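Local coordinates for protein monovalent Na+/H+ antiporter subunit A (Dietzia sp. DQ12-45-1b, PDB 7D3U) that probably takes part in exchanging sodium ions for protons across the cell membrane as the large antiporter-like subunit A of the Mrp complex, at residues A34-L39 against I79-G84; V75-V80 against S114-V119; V586-E591 against W701-R706. All blocks are in the same frame, centred on the assembly; numbering follows the deposited sequence.

Interaction 1. Residues A34-L39 against I79-G84; sequences AMLGGL and IVLGIG. With LMT (dodecyl-beta-D-maltoside), chain Z.
L81 holds CG anti to its carbonyl carbon (chi1 -69°), whereas L36 and L39 each hold CG anti to the backbone N, and these torsions bring three leucine ends together between helix 29-45 and helix 71-94. L36 sets out toward the partner helix from its first bond; L39 and L81 leave to the flank and close on one another through their branches. L81 is the middle of the cluster. Its CD2 branch packs against L36, reaching CG at 4.0 Å, and the two side chains cross at about a right angle. The other branch, CD1, turns to the next helical turn and meets CD2 of L39 at 3.8 Å, the chains crossing obliquely. Between these two touches the CB of L81 rests on the backbone oxygen of L36, 3.6 Å away, so the leucine lies along the partner backbone as well as between its side chains.

Glycines let the main chains come near. The CA atoms of G37 and G82 are 5.5 Å apart, and the CD2 branch of L36 lies on the bare backbone of G84, 4.0 Å from its C atom. Away from helix 29-45, the dodecyl chain of the maltoside passes alongside helix 71-94, its C9 lying 3.6 Å from CD1 of I79 and its tail end, C12, lying against G82. Helix 2-23 backs L36 and L39, and L36, L39 and L81 also touch helix 102-119. The segment axes approach to 8.0 Å at 158° between their directions: a nearly antiparallel transmembrane helix pair with leucine packing beside glycine-lined backbone, in the N-terminal helices of an antiporter-like subunit related to complex I.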
loop_
_atom_site.group_PDB
_atom_site.type_symbol
_atom_site.label_atom_id
_atom_site.label_comp_id
_atom_site.label_asym_id
_atom_site.label_seq_id
_atom_site.Cartn_x
_atom_site.Cartn_y
_atom_site.Cartn_z
ATOM N N ALA B 34 44.422 -9.953 -28.949
ATOM C CA ALA B 34 45.770 -9.839 -28.414
ATOM C C ALA B 34 45.799 -9.224 -27.023
ATOM O O ALA B 34 46.885 -9.022 -26.473
ATOM C CB ALA B 34 46.646 -9.013 -29.359
ATOM N N MET B 35 44.638 -8.917 -26.448
ATOM C CA MET B 35 44.545 -8.417 -25.084
ATOM C C MET B 35 43.829 -9.376 -24.152
ATOM O O MET B 35 44.147 -9.417 -22.963
ATOM C CB MET B 35 43.820 -7.066 -25.061
ATOM C CG MET B 35 44.026 -6.254 -23.801
ATOM S SD MET B 35 42.935 -4.821 -23.756
ATOM C CE MET B 35 43.030 -4.273 -25.456
ATOM N N LEU B 36 42.876 -10.147 -24.669
ATOM C CA LEU B 36 42.212 -11.191 -23.906
ATOM C C LEU B 36 42.977 -12.502 -23.925
ATOM O O LEU B 36 42.764 -13.342 -23.046
ATOM C CB LEU B 36 40.806 -11.423 -24.458
ATOM C CG LEU B 36 39.765 -12.066 -23.553
ATOM C CD1 LEU B 36 39.381 -11.121 -22.433
ATOM C CD2 LEU B 36 38.559 -12.437 -24.388
ATOM N N GLY B 37 43.853 -12.696 -24.906
ATOM C CA GLY B 37 44.676 -13.884 -24.970
ATOM C C GLY B 37 45.997 -13.676 -24.264
ATOM O O GLY B 37 46.465 -14.558 -23.537
ATOM N N GLY B 38 46.608 -12.511 -24.479
ATOM C CA GLY B 38 47.817 -12.175 -23.747
ATOM C C GLY B 38 47.622 -12.249 -22.248
ATOM O O GLY B 38 48.493 -12.733 -21.521
ATOM N N LEU B 39 46.468 -11.780 -21.768
ATOM C CA LEU B 39 46.124 -11.933 -20.358
ATOM C C LEU B 39 46.243 -13.385 -19.919
ATOM O O LEU B 39 46.798 -13.677 -18.853
ATOM C CB LEU B 39 44.710 -11.415 -20.105
ATOM C CG LEU B 39 44.157 -11.650 -18.703
ATOM C CD1 LEU B 39 44.742 -10.646 -17.732
ATOM C CD2 LEU B 39 42.646 -11.570 -18.714
ATOM N N ILE B 79 41.584 -22.446 -21.206
ATOM C CA ILE B 79 40.659 -22.918 -22.230
ATOM C C ILE B 79 39.532 -21.922 -22.468
ATOM O O ILE B 79 38.845 -21.999 -23.492
ATOM C CB ILE B 79 40.091 -24.303 -21.862
ATOM C CG1 ILE B 79 39.483 -24.975 -23.087
ATOM C CG2 ILE B 79 39.004 -24.174 -20.820
ATOM C CD1 ILE B 79 40.351 -24.889 -24.320
ATOM N N VAL B 80 39.321 -20.983 -21.551
ATOM C CA VAL B 80 38.334 -19.928 -21.762
ATOM C C VAL B 80 38.939 -18.745 -22.503
ATOM O O VAL B 80 38.409 -18.303 -23.524
ATOM C CB VAL B 80 37.730 -19.493 -20.410
ATOM C CG1 VAL B 80 37.087 -18.128 -20.538
ATOM C CG2 VAL B 80 36.718 -20.513 -19.937
ATOM N N LEU B 81 40.064 -18.223 -22.009
ATOM C CA LEU B 81 40.646 -17.024 -22.596
ATOM C C LEU B 81 41.242 -17.286 -23.972
ATOM O O LEU B 81 41.193 -16.405 -24.833
ATOM C CB LEU B 81 41.705 -16.443 -21.663
ATOM C CG LEU B 81 41.180 -15.828 -20.366
ATOM C CD1 LEU B 81 42.316 -15.225 -19.565
ATOM C CD2 LEU B 81 40.125 -14.783 -20.665
ATOM N N GLY B 82 41.795 -18.476 -24.216
ATOM C CA GLY B 82 42.318 -18.766 -25.540
ATOM C C GLY B 82 41.225 -18.848 -26.587
ATOM O O GLY B 82 41.363 -18.305 -27.688
ATOM N N ILE B 83 40.121 -19.519 -26.257
ATOM C CA ILE B 83 38.997 -19.575 -27.183
ATOM C C ILE B 83 38.380 -18.195 -27.354
ATOM O O ILE B 83 37.960 -17.825 -28.454
ATOM C CB ILE B 83 37.960 -20.610 -26.714
ATOM C CG1 ILE B 83 38.604 -21.991 -26.623
ATOM C CG2 ILE B 83 36.784 -20.651 -27.666
ATOM C CD1 ILE B 83 39.239 -22.446 -27.911
ATOM N N GLY B 84 38.344 -17.396 -26.286
ATOM C CA GLY B 84 37.859 -16.032 -26.419
ATOM C C GLY B 84 38.725 -15.196 -27.340
ATOM O O GLY B 84 38.217 -14.438 -28.169
HETATM C C1B LMT Z . 57.504 -28.623 -19.191
HETATM C C2B LMT Z . 58.773 -27.761 -19.297
HETATM C C3B LMT Z . 59.697 -28.284 -20.415
HETATM C C4B LMT Z . 58.880 -28.662 -21.672
HETATM C C5B LMT Z . 57.832 -29.716 -21.264
HETATM C C6B LMT Z . 58.196 -31.066 -21.871
HETATM O O1B LMT Z . 56.430 -27.900 -19.704
HETATM O O2B LMT Z . 58.367 -26.482 -19.569
HETATM O O3B LMT Z . 60.491 -29.312 -19.979
HETATM O "O4'" LMT Z . 58.239 -27.558 -22.189
HETATM O O5B LMT Z . 57.664 -29.833 -19.869
HETATM O O6B LMT Z . 57.216 -31.985 -21.598
HETATM C "C1'" LMT Z . 52.466 -27.111 -19.177
HETATM C "C2'" LMT Z . 53.188 -27.429 -17.858
HETATM C "C3'" LMT Z . 54.727 -27.466 -18.073
HETATM C "C4'" LMT Z . 55.124 -28.274 -19.325
HETATM C "C5'" LMT Z . 54.186 -27.807 -20.459
HETATM C "C6'" LMT Z . 54.493 -28.403 -21.803
HETATM O "O1'" LMT Z . 51.115 -27.226 -19.038
HETATM O "O2'" LMT Z . 52.897 -26.434 -16.962
HETATM O "O3'" LMT Z . 55.338 -27.986 -16.971
HETATM O "O5'" LMT Z . 52.858 -28.068 -20.131
HETATM O "O6'" LMT Z . 54.491 -29.759 -21.617
HETATM C C1 LMT Z . 50.387 -26.696 -20.122
HETATM C C2 LMT Z . 49.364 -25.765 -19.526
HETATM C C3 LMT Z . 48.249 -25.383 -20.445
HETATM C C4 LMT Z . 47.607 -26.657 -20.918
HETATM C C5 LMT Z . 46.940 -26.446 -22.232
HETATM C C6 LMT Z . 45.677 -25.665 -22.108
HETATM C C7 LMT Z . 44.807 -25.941 -23.296
HETATM C C8 LMT Z . 44.360 -24.651 -23.884
HETATM C C9 LMT Z . 43.849 -24.762 -25.282
HETATM C C10 LMT Z . 43.395 -23.393 -25.706
HETATM C C11 LMT Z . 43.968 -23.013 -27.033
HETATM C C12 LMT Z . 43.352 -21.762 -27.563
#

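Interaction 2. Residues V75-V80 against S114-V119; sequences VFTMIV and SMLGLV. With LMT (dodecyl-beta-D-maltoside), chain C; LMT (dodecyl-beta-D-maltoside), chain D.
Within the bundle of membrane helices that forms the antiporter-like part of the subunit, helix 71-94 and helix 102-119 lie side by side, nearly antiparallel, at 169° and with segment axes 9.3 Å apart at their closest. The contact is buried, and its closest contacts are all carbon to carbon. T77 is placed at its middle, its CA nearest that of L116. Its OG1 occupies the crowded position between the backbone N and the carbonyl carbon (chi1 80°), where it makes a weak hydrogen bond to the backbone oxygen of A73, one turn back. This leaves the methyl CG2 to pack against CG2 of V119 at 3.5 Å. L116, with CG anti to its backbone N, brings its CD1 branch obliquely across the threonine, 3.5 Å from T77 CB.

V119 spreads its two methyls over consecutive residues: while CG2 serves T77, CG1 reaches the CB of F76 at 3.7 Å. The F76 ring itself leads away from helix 102-119 and meets the ring of Y248, with the planes at about 50°. One turn further along, V80 and M115 cross at about a right angle. CG1 of V80 lies 3.6 Å from CB of M115, and the bent methionine chain folds its CE back to CG2 of the valine, 3.7 Å away. On the far flank of helix 102-119, the end of a detergent chain, C12, lies 3.6 Å from CA of G117. The contact thus joins a nearly antiparallel pair of predicted transmembrane helices, consecutive in the chain, in the antiporter-like bundle related to complex I.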
loop_
_atom_site.group_PDB
_atom_site.type_symbol
_atom_site.label_atom_id
_atom_site.label_comp_id
_atom_site.label_asym_id
_atom_site.label_seq_id
_atom_site.Cartn_x
_atom_site.Cartn_y
_atom_site.Cartn_z
ATOM N N VAL B 75 43.836 -24.688 -15.894
ATOM C CA VAL B 75 43.494 -25.217 -17.208
ATOM C C VAL B 75 42.253 -24.527 -17.765
ATOM O O VAL B 75 42.180 -24.227 -18.963
ATOM C CB VAL B 75 43.311 -26.744 -17.130
ATOM C CG1 VAL B 75 42.706 -27.277 -18.413
ATOM C CG2 VAL B 75 44.640 -27.416 -16.853
ATOM N N PHE B 76 41.267 -24.241 -16.911
ATOM C CA PHE B 76 40.012 -23.703 -17.423
ATOM C C PHE B 76 40.101 -22.224 -17.794
ATOM O O PHE B 76 39.481 -21.810 -18.779
ATOM C CB PHE B 76 38.886 -23.940 -16.421
ATOM C CG PHE B 76 38.073 -25.164 -16.721
ATOM C CD1 PHE B 76 38.580 -26.425 -16.466
ATOM C CD2 PHE B 76 36.812 -25.058 -17.277
ATOM C CE1 PHE B 76 37.841 -27.553 -16.747
ATOM C CE2 PHE B 76 36.069 -26.184 -17.559
ATOM C CZ PHE B 76 36.585 -27.433 -17.293
ATOM N N THR B 77 40.852 -21.413 -17.046
ATOM C CA THR B 77 41.093 -20.041 -17.490
ATOM C C THR B 77 41.778 -20.022 -18.845
ATOM O O THR B 77 41.466 -19.180 -19.692
ATOM C CB THR B 77 41.936 -19.261 -16.481
ATOM O OG1 THR B 77 43.319 -19.601 -16.637
ATOM C CG2 THR B 77 41.483 -19.500 -15.060
ATOM N N MET B 78 42.719 -20.937 -19.068
ATOM C CA MET B 78 43.372 -21.006 -20.368
ATOM C C MET B 78 42.383 -21.404 -21.455
ATOM O O MET B 78 42.317 -20.763 -22.509
ATOM C CB MET B 78 44.544 -21.983 -20.318
ATOM C CG MET B 78 45.673 -21.530 -19.415
ATOM S SD MET B 78 46.382 -19.953 -19.922
ATOM C CE MET B 78 47.135 -20.411 -21.481
ATOM N N ILE B 79 41.584 -22.446 -21.206
ATOM C CA ILE B 79 40.659 -22.918 -22.230
ATOM C C ILE B 79 39.532 -21.922 -22.468
ATOM O O ILE B 79 38.845 -21.999 -23.492
ATOM C CB ILE B 79 40.091 -24.303 -21.862
ATOM C CG1 ILE B 79 39.483 -24.975 -23.087
ATOM C CG2 ILE B 79 39.004 -24.174 -20.820
ATOM C CD1 ILE B 79 40.351 -24.889 -24.320
ATOM N N VAL B 80 39.321 -20.983 -21.551
ATOM C CA VAL B 80 38.334 -19.928 -21.762
ATOM C C VAL B 80 38.939 -18.745 -22.503
ATOM O O VAL B 80 38.409 -18.303 -23.524
ATOM C CB VAL B 80 37.730 -19.493 -20.410
ATOM C CG1 VAL B 80 37.087 -18.128 -20.538
ATOM C CG2 VAL B 80 36.718 -20.513 -19.937
ATOM N N SER B 114 33.504 -12.754 -16.979
ATOM C CA SER B 114 32.651 -13.484 -16.050
ATOM C C SER B 114 33.065 -14.946 -15.957
ATOM O O SER B 114 33.044 -15.535 -14.871
ATOM C CB SER B 114 31.191 -13.360 -16.478
ATOM O OG SER B 114 30.764 -12.011 -16.442
ATOM N N MET B 115 33.466 -15.546 -17.080
ATOM C CA MET B 115 33.968 -16.915 -17.033
ATOM C C MET B 115 35.254 -17.000 -16.225
ATOM O O MET B 115 35.446 -17.941 -15.446
ATOM C CB MET B 115 34.196 -17.444 -18.446
ATOM C CG MET B 115 33.087 -18.325 -18.947
ATOM S SD MET B 115 32.498 -19.473 -17.690
ATOM C CE MET B 115 33.752 -20.745 -17.773
ATOM N N LEU B 116 36.150 -16.028 -16.404
ATOM C CA LEU B 116 37.375 -15.984 -15.616
ATOM C C LEU B 116 37.062 -15.871 -14.132
ATOM O O LEU B 116 37.673 -16.557 -13.308
ATOM C CB LEU B 116 38.243 -14.813 -16.072
ATOM C CG LEU B 116 39.699 -14.842 -15.622
ATOM C CD1 LEU B 116 40.318 -16.151 -16.024
ATOM C CD2 LEU B 116 40.467 -13.690 -16.231
ATOM N N GLY B 117 36.106 -15.013 -13.776
ATOM C CA GLY B 117 35.694 -14.916 -12.388
ATOM C C GLY B 117 35.083 -16.197 -11.859
ATOM O O GLY B 117 35.225 -16.512 -10.675
ATOM N N LEU B 118 34.398 -16.948 -12.720
ATOM C CA LEU B 118 33.784 -18.195 -12.277
ATOM C C LEU B 118 34.829 -19.274 -12.033
ATOM O O LEU B 118 34.784 -19.968 -11.013
ATOM C CB LEU B 118 32.753 -18.663 -13.300
ATOM C CG LEU B 118 32.143 -20.045 -13.086
ATOM C CD1 LEU B 118 31.563 -20.167 -11.695
ATOM C CD2 LEU B 118 31.073 -20.288 -14.118
ATOM N N VAL B 119 35.780 -19.434 -12.956
ATOM C CA VAL B 119 36.785 -20.477 -12.773
ATOM C C VAL B 119 37.806 -20.066 -11.721
ATOM O O VAL B 119 38.389 -20.922 -11.046
ATOM C CB VAL B 119 37.457 -20.821 -14.113
ATOM C CG1 VAL B 119 36.470 -21.512 -15.032
ATOM C CG2 VAL B 119 37.999 -19.576 -14.766
HETATM C C1 LMT C . 57.152 -23.497 -19.505
HETATM C C2 LMT C . 56.278 -23.480 -20.618
HETATM C C3 LMT C . 54.885 -23.280 -20.447
HETATM C C4 LMT C . 54.089 -23.327 -21.661
HETATM C C5 LMT C . 52.999 -22.345 -21.706
HETATM C C6 LMT C . 51.677 -22.488 -22.345
HETATM C C7 LMT C . 50.596 -21.636 -22.021
HETATM C C8 LMT C . 50.010 -22.022 -23.203
HETATM C C9 LMT C . 48.840 -21.451 -23.617
HETATM C C1B LMT D . 34.604 -0.288 1.295
HETATM C C2B LMT D . 34.234 -0.009 2.773
HETATM C C3B LMT D . 32.717 0.234 2.972
HETATM C C4B LMT D . 31.953 0.510 1.648
HETATM C C5B LMT D . 32.859 1.279 0.662
HETATM C C6B LMT D . 32.962 2.751 1.067
HETATM O O1B LMT D . 34.167 -1.572 0.920
HETATM O O2B LMT D . 34.643 -1.085 3.515
HETATM O O3B LMT D . 32.485 1.200 3.920
HETATM O "O4'" LMT D . 31.519 -0.665 1.068
HETATM O O5B LMT D . 34.146 0.719 0.425
HETATM O O6B LMT D . 32.631 3.556 0.007
HETATM C "C1'" LMT D . 37.108 -3.230 -1.577
HETATM C "C2'" LMT D . 36.529 -1.845 -1.960
HETATM C "C3'" LMT D . 35.158 -1.567 -1.280
HETATM C "C4'" LMT D . 34.950 -2.359 0.026
HETATM C "C5'" LMT D . 36.357 -2.620 0.627
HETATM C "C6'" LMT D . 36.356 -3.181 2.024
HETATM O "O1'" LMT D . 36.365 -4.224 -2.151
HETATM O "O2'" LMT D . 37.434 -0.858 -1.618
HETATM O "O3'" LMT D . 34.135 -1.840 -2.142
HETATM O "O5'" LMT D . 37.124 -3.492 -0.171
HETATM O "O6'" LMT D . 35.043 -3.419 2.337
HETATM C C1 LMT D . 36.639 -4.446 -3.512
HETATM C C2 LMT D . 35.327 -4.856 -4.105
HETATM C C3 LMT D . 35.232 -6.266 -4.579
HETATM C C4 LMT D . 34.518 -6.252 -5.903
HETATM C C5 LMT D . 33.067 -6.517 -5.705
HETATM C C6 LMT D . 32.454 -7.189 -6.887
HETATM C C7 LMT D . 33.139 -8.497 -7.141
HETATM C C8 LMT D . 32.366 -9.251 -8.162
HETATM C C9 LMT D . 33.113 -10.379 -8.786
HETATM C C10 LMT D . 32.346 -10.789 -10.009
HETATM C C11 LMT D . 33.164 -11.662 -10.901
HETATM C C12 LMT D . 33.617 -12.890 -10.194
#

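Interaction 3. Residues V586-E591 against W701-R706; sequences VAVRPE and WAMTGR. With LMT (dodecyl-beta-D-maltoside), chain R; LMT (dodecyl-beta-D-maltoside), chain E; LMT (dodecyl-beta-D-maltoside), chain F.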
loop_
_atom_site.group_PDB
_atom_site.type_symbol
_atom_site.label_atom_id
_atom_site.label_comp_id
_atom_site.label_asym_id
_atom_site.label_seq_id
_atom_site.Cartn_x
_atom_site.Cartn_y
_atom_site.Cartn_z
ATOM N N VAL B 586 -10.168 -18.436 23.186
ATOM C CA VAL B 586 -9.476 -19.436 23.995
ATOM C C VAL B 586 -8.166 -18.921 24.563
ATOM O O VAL B 586 -7.602 -19.553 25.464
ATOM C CB VAL B 586 -9.203 -20.713 23.181
ATOM C CG1 VAL B 586 -10.438 -21.592 23.152
ATOM C CG2 VAL B 586 -8.771 -20.357 21.772
ATOM N N ALA B 587 -7.666 -17.790 24.067
ATOM C CA ALA B 587 -6.390 -17.252 24.520
ATOM C C ALA B 587 -6.510 -16.403 25.779
ATOM O O ALA B 587 -5.690 -16.535 26.693
ATOM C CB ALA B 587 -5.751 -16.422 23.405
ATOM N N VAL B 588 -7.513 -15.534 25.848
ATOM C CA VAL B 588 -7.596 -14.522 26.893
ATOM C C VAL B 588 -8.237 -15.116 28.138
ATOM O O VAL B 588 -9.304 -15.737 28.068
ATOM C CB VAL B 588 -8.386 -13.297 26.408
ATOM C CG1 VAL B 588 -8.448 -12.246 27.498
ATOM C CG2 VAL B 588 -7.751 -12.725 25.163
ATOM N N ARG B 589 -7.582 -14.923 29.280
ATOM C CA ARG B 589 -8.155 -15.203 30.590
ATOM C C ARG B 589 -8.243 -13.887 31.346
ATOM O O ARG B 589 -7.199 -13.281 31.644
ATOM C CB ARG B 589 -7.311 -16.215 31.366
ATOM C CG ARG B 589 -7.416 -17.640 30.851
ATOM C CD ARG B 589 -8.652 -18.335 31.399
ATOM N NE ARG B 589 -8.405 -18.958 32.696
ATOM C CZ ARG B 589 -8.660 -18.380 33.865
ATOM N NH1 ARG B 589 -9.171 -17.157 33.905
ATOM N NH2 ARG B 589 -8.404 -19.023 34.996
ATOM N N PRO B 590 -9.434 -13.401 31.676
ATOM C CA PRO B 590 -9.549 -12.064 32.262
ATOM C C PRO B 590 -9.257 -12.051 33.752
ATOM O O PRO B 590 -9.543 -13.003 34.482
ATOM C CB PRO B 590 -11.008 -11.692 31.986
ATOM C CG PRO B 590 -11.717 -12.998 31.999
ATOM C CD PRO B 590 -10.751 -14.025 31.460
ATOM N N GLU B 591 -8.677 -10.942 34.196
ATOM C CA GLU B 591 -8.411 -10.713 35.604
ATOM C C GLU B 591 -9.688 -10.280 36.317
ATOM O O GLU B 591 -10.664 -9.887 35.675
ATOM C CB GLU B 591 -7.326 -9.652 35.759
ATOM C CG GLU B 591 -5.924 -10.155 35.471
ATOM C CD GLU B 591 -4.860 -9.116 35.762
ATOM O OE1 GLU B 591 -4.827 -8.085 35.060
ATOM O OE2 GLU B 591 -4.057 -9.329 36.694
ATOM N N TRP B 701 -15.090 -6.455 27.019
ATOM C CA TRP B 701 -15.524 -6.868 28.347
ATOM C C TRP B 701 -14.402 -7.516 29.143
ATOM O O TRP B 701 -14.386 -7.416 30.373
ATOM C CB TRP B 701 -16.700 -7.835 28.244
ATOM C CG TRP B 701 -17.171 -8.333 29.568
ATOM C CD1 TRP B 701 -17.992 -7.686 30.439
ATOM C CD2 TRP B 701 -16.843 -9.584 30.180
ATOM N NE1 TRP B 701 -18.201 -8.456 31.555
ATOM C CE2 TRP B 701 -17.505 -9.627 31.421
ATOM C CE3 TRP B 701 -16.053 -10.672 29.798
ATOM C CZ2 TRP B 701 -17.403 -10.715 32.283
ATOM C CZ3 TRP B 701 -15.953 -11.751 30.656
ATOM C CH2 TRP B 701 -16.624 -11.765 31.883
ATOM N N ALA B 702 -13.464 -8.177 28.471
ATOM C CA ALA B 702 -12.430 -8.945 29.145
ATOM C C ALA B 702 -11.076 -8.250 29.158
ATOM O O ALA B 702 -10.068 -8.896 29.457
ATOM C CB ALA B 702 -12.295 -10.323 28.497
ATOM N N MET B 703 -11.018 -6.955 28.838
ATOM C CA MET B 703 -9.723 -6.294 28.731
ATOM C C MET B 703 -9.680 -4.875 29.286
ATOM O O MET B 703 -8.635 -4.224 29.172
ATOM C CB MET B 703 -9.269 -6.263 27.270
ATOM C CG MET B 703 -8.753 -7.585 26.744
ATOM S SD MET B 703 -8.002 -7.409 25.121
ATOM C CE MET B 703 -7.751 -9.124 24.687
ATOM N N THR B 704 -10.756 -4.361 29.879
ATOM C CA THR B 704 -10.792 -2.946 30.236
ATOM C C THR B 704 -10.850 -2.699 31.737
ATOM O O THR B 704 -9.985 -1.997 32.270
ATOM C CB THR B 704 -11.975 -2.270 29.536
ATOM O OG1 THR B 704 -13.203 -2.799 30.050
ATOM C CG2 THR B 704 -11.896 -2.490 28.034
ATOM N N GLY B 705 -11.837 -3.243 32.440
ATOM C CA GLY B 705 -11.999 -2.911 33.842
ATOM C C GLY B 705 -11.251 -3.832 34.779
ATOM O O GLY B 705 -11.837 -4.362 35.727
ATOM N N ARG B 706 -9.956 -4.028 34.539
ATOM C CA ARG B 706 -9.179 -4.996 35.296
ATOM C C ARG B 706 -7.958 -4.403 35.984
ATOM O O ARG B 706 -7.202 -5.150 36.615
ATOM C CB ARG B 706 -8.739 -6.146 34.381
ATOM C CG ARG B 706 -9.794 -6.567 33.371
ATOM C CD ARG B 706 -11.011 -7.162 34.056
ATOM N NE ARG B 706 -11.939 -7.764 33.105
ATOM C CZ ARG B 706 -12.843 -8.683 33.425
ATOM N NH1 ARG B 706 -12.942 -9.109 34.675
ATOM N NH2 ARG B 706 -13.648 -9.175 32.498
HETATM C C1B LMT R . -1.641 -21.770 26.150
HETATM C C2B LMT R . -3.017 -22.455 26.038
HETATM C C3B LMT R . -3.149 -23.594 27.066
HETATM C C4B LMT R . -1.754 -24.075 27.525
HETATM C C5B LMT R . -1.041 -22.870 28.169
HETATM C C6B LMT R . 0.450 -23.158 28.307
HETATM O O1B LMT R . -1.696 -20.522 25.542
HETATM O O2B LMT R . -3.963 -21.489 26.263
HETATM O O3B LMT R . -3.922 -24.618 26.588
HETATM O "O4'" LMT R . -1.865 -25.092 28.444
HETATM O O5B LMT R . -1.252 -21.647 27.486
HETATM O O6B LMT R . 1.066 -22.134 28.978
HETATM C "C1'" LMT R . -2.117 -17.741 23.667
HETATM C "C2'" LMT R . -3.159 -18.869 23.706
HETATM C "C3'" LMT R . -2.477 -20.194 23.316
HETATM C "C4'" LMT R . -1.251 -20.431 24.208
HETATM C "C5'" LMT R . -0.380 -19.159 24.086
HETATM C "C6'" LMT R . 1.067 -19.420 23.767
HETATM O "O1'" LMT R . -2.534 -16.737 22.839
HETATM O "O2'" LMT R . -3.606 -18.986 24.994
HETATM O "O3'" LMT R . -2.097 -20.157 22.013
HETATM O "O5'" LMT R . -0.915 -18.271 23.143
HETATM O "O6'" LMT R . 1.139 -20.727 23.361
HETATM C C1 LMT R . -1.883 -16.662 21.596
HETATM C C2 LMT R . -1.750 -15.194 21.333
HETATM C C3 LMT R . -1.769 -14.775 19.903
HETATM C C4 LMT R . -0.582 -13.879 19.682
HETATM C C5 LMT R . -0.379 -13.655 18.226
HETATM C C6 LMT R . 0.994 -13.170 17.917
HETATM C C7 LMT R . 1.137 -12.989 16.439
HETATM C C8 LMT R . 2.516 -12.530 16.134
HETATM C C9 LMT R . 2.772 -12.331 14.679
HETATM C C10 LMT R . 4.165 -11.791 14.536
HETATM C C11 LMT R . 5.080 -12.794 13.915
HETATM C C12 LMT R . 5.863 -12.199 12.796
HETATM C C1 LMT E . -19.132 -11.216 27.972
HETATM C C2 LMT E . -19.784 -10.085 27.236
HETATM C C3 LMT E . -20.175 -10.355 25.823
HETATM C C4 LMT E . -20.659 -9.057 25.232
HETATM C C5 LMT E . -21.708 -9.324 24.211
HETATM C C6 LMT E . -21.816 -8.224 23.212
HETATM C C7 LMT E . -23.143 -8.306 22.520
HETATM C C8 LMT E . -22.981 -7.867 21.108
HETATM C C9 LMT E . -24.178 -8.118 20.252
HETATM C C10 LMT E . -23.690 -8.315 18.845
HETATM C C11 LMT E . -24.769 -8.043 17.847
HETATM C C12 LMT E . -25.980 -8.872 18.103
HETATM C C1 LMT F . -14.855 -13.920 28.105
HETATM C C2 LMT F . -13.488 -14.507 27.940
HETATM C C3 LMT F . -12.992 -14.632 26.540
HETATM C C4 LMT F . -12.773 -13.240 26.014
HETATM C C5 LMT F . -12.614 -13.275 24.534
HETATM C C6 LMT F . -11.886 -12.084 24.013
HETATM C C7 LMT F . -11.693 -12.228 22.534
HETATM C C8 LMT F . -10.956 -11.043 22.025
HETATM C C9 LMT F . -10.845 -10.987 20.537
HETATM C C10 LMT F . -10.062 -9.754 20.190
HETATM C C11 LMT F . -10.108 -9.470 18.723
HETATM C C12 LMT F . -11.408 -8.863 18.315
#
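Helix 571-587 gives way at V588 to an extended loop through E591, while helix 682-701 ends in a loop that turns at G705, the centre of an inverse gamma turn, so that R706 comes back beside E591. The CA atoms of P590 and A702 are 5.3 Å apart. V588 directs CG2 to the tip of the extended M703 chain, meeting CE at 3.6 Å with the two side chains at about a right angle. P590 CB meets the methyl of A702 at 4.0 Å and also sits over one face of the R706 guanidinium.

R706 bends at chi2 (-65°) and folds back toward the helix end, where NH2 donates to W701 O at 2.9 Å; the N-H...O angle of 138° makes the bond far from straight. Its NH1 lies 2.6 Å from the backbone oxygen of E591. That same NH2 lies over one face of the W701 ring, near its rim, and C1 of a detergent chain sits over the opposite face, 3.6 Å from CD2. C1 of a second maltoside reaches the ring edge. A587 and V588 pack on the neighbouring subunit D, and W701 on the neighbouring subunit C. The ends of two predicted transmembrane helices meet here, with W701 and R706 probably near the membrane boundary.

How the interactions relate
Interactions 1 and 2 form one packed region: their centres are 10 Å apart, helix 71-94 serves both, and I79 and V80 belong to each. L116 joins them directly, its CD2 lying 3.9 Å from L39 CD2 and 4.1 Å from L81 CD1, so helices 29-45, 71-94 and 102-119 meet around this leucine. Interaction 3 lies on the other side of the chain's centre, its centre about 76 Å from that of interaction 1 and about 68 Å from that of interaction 2, in the part that meets subunits C and D. Detergent chains lie beside all three, consistent with a membrane setting, but the two regions do not touch.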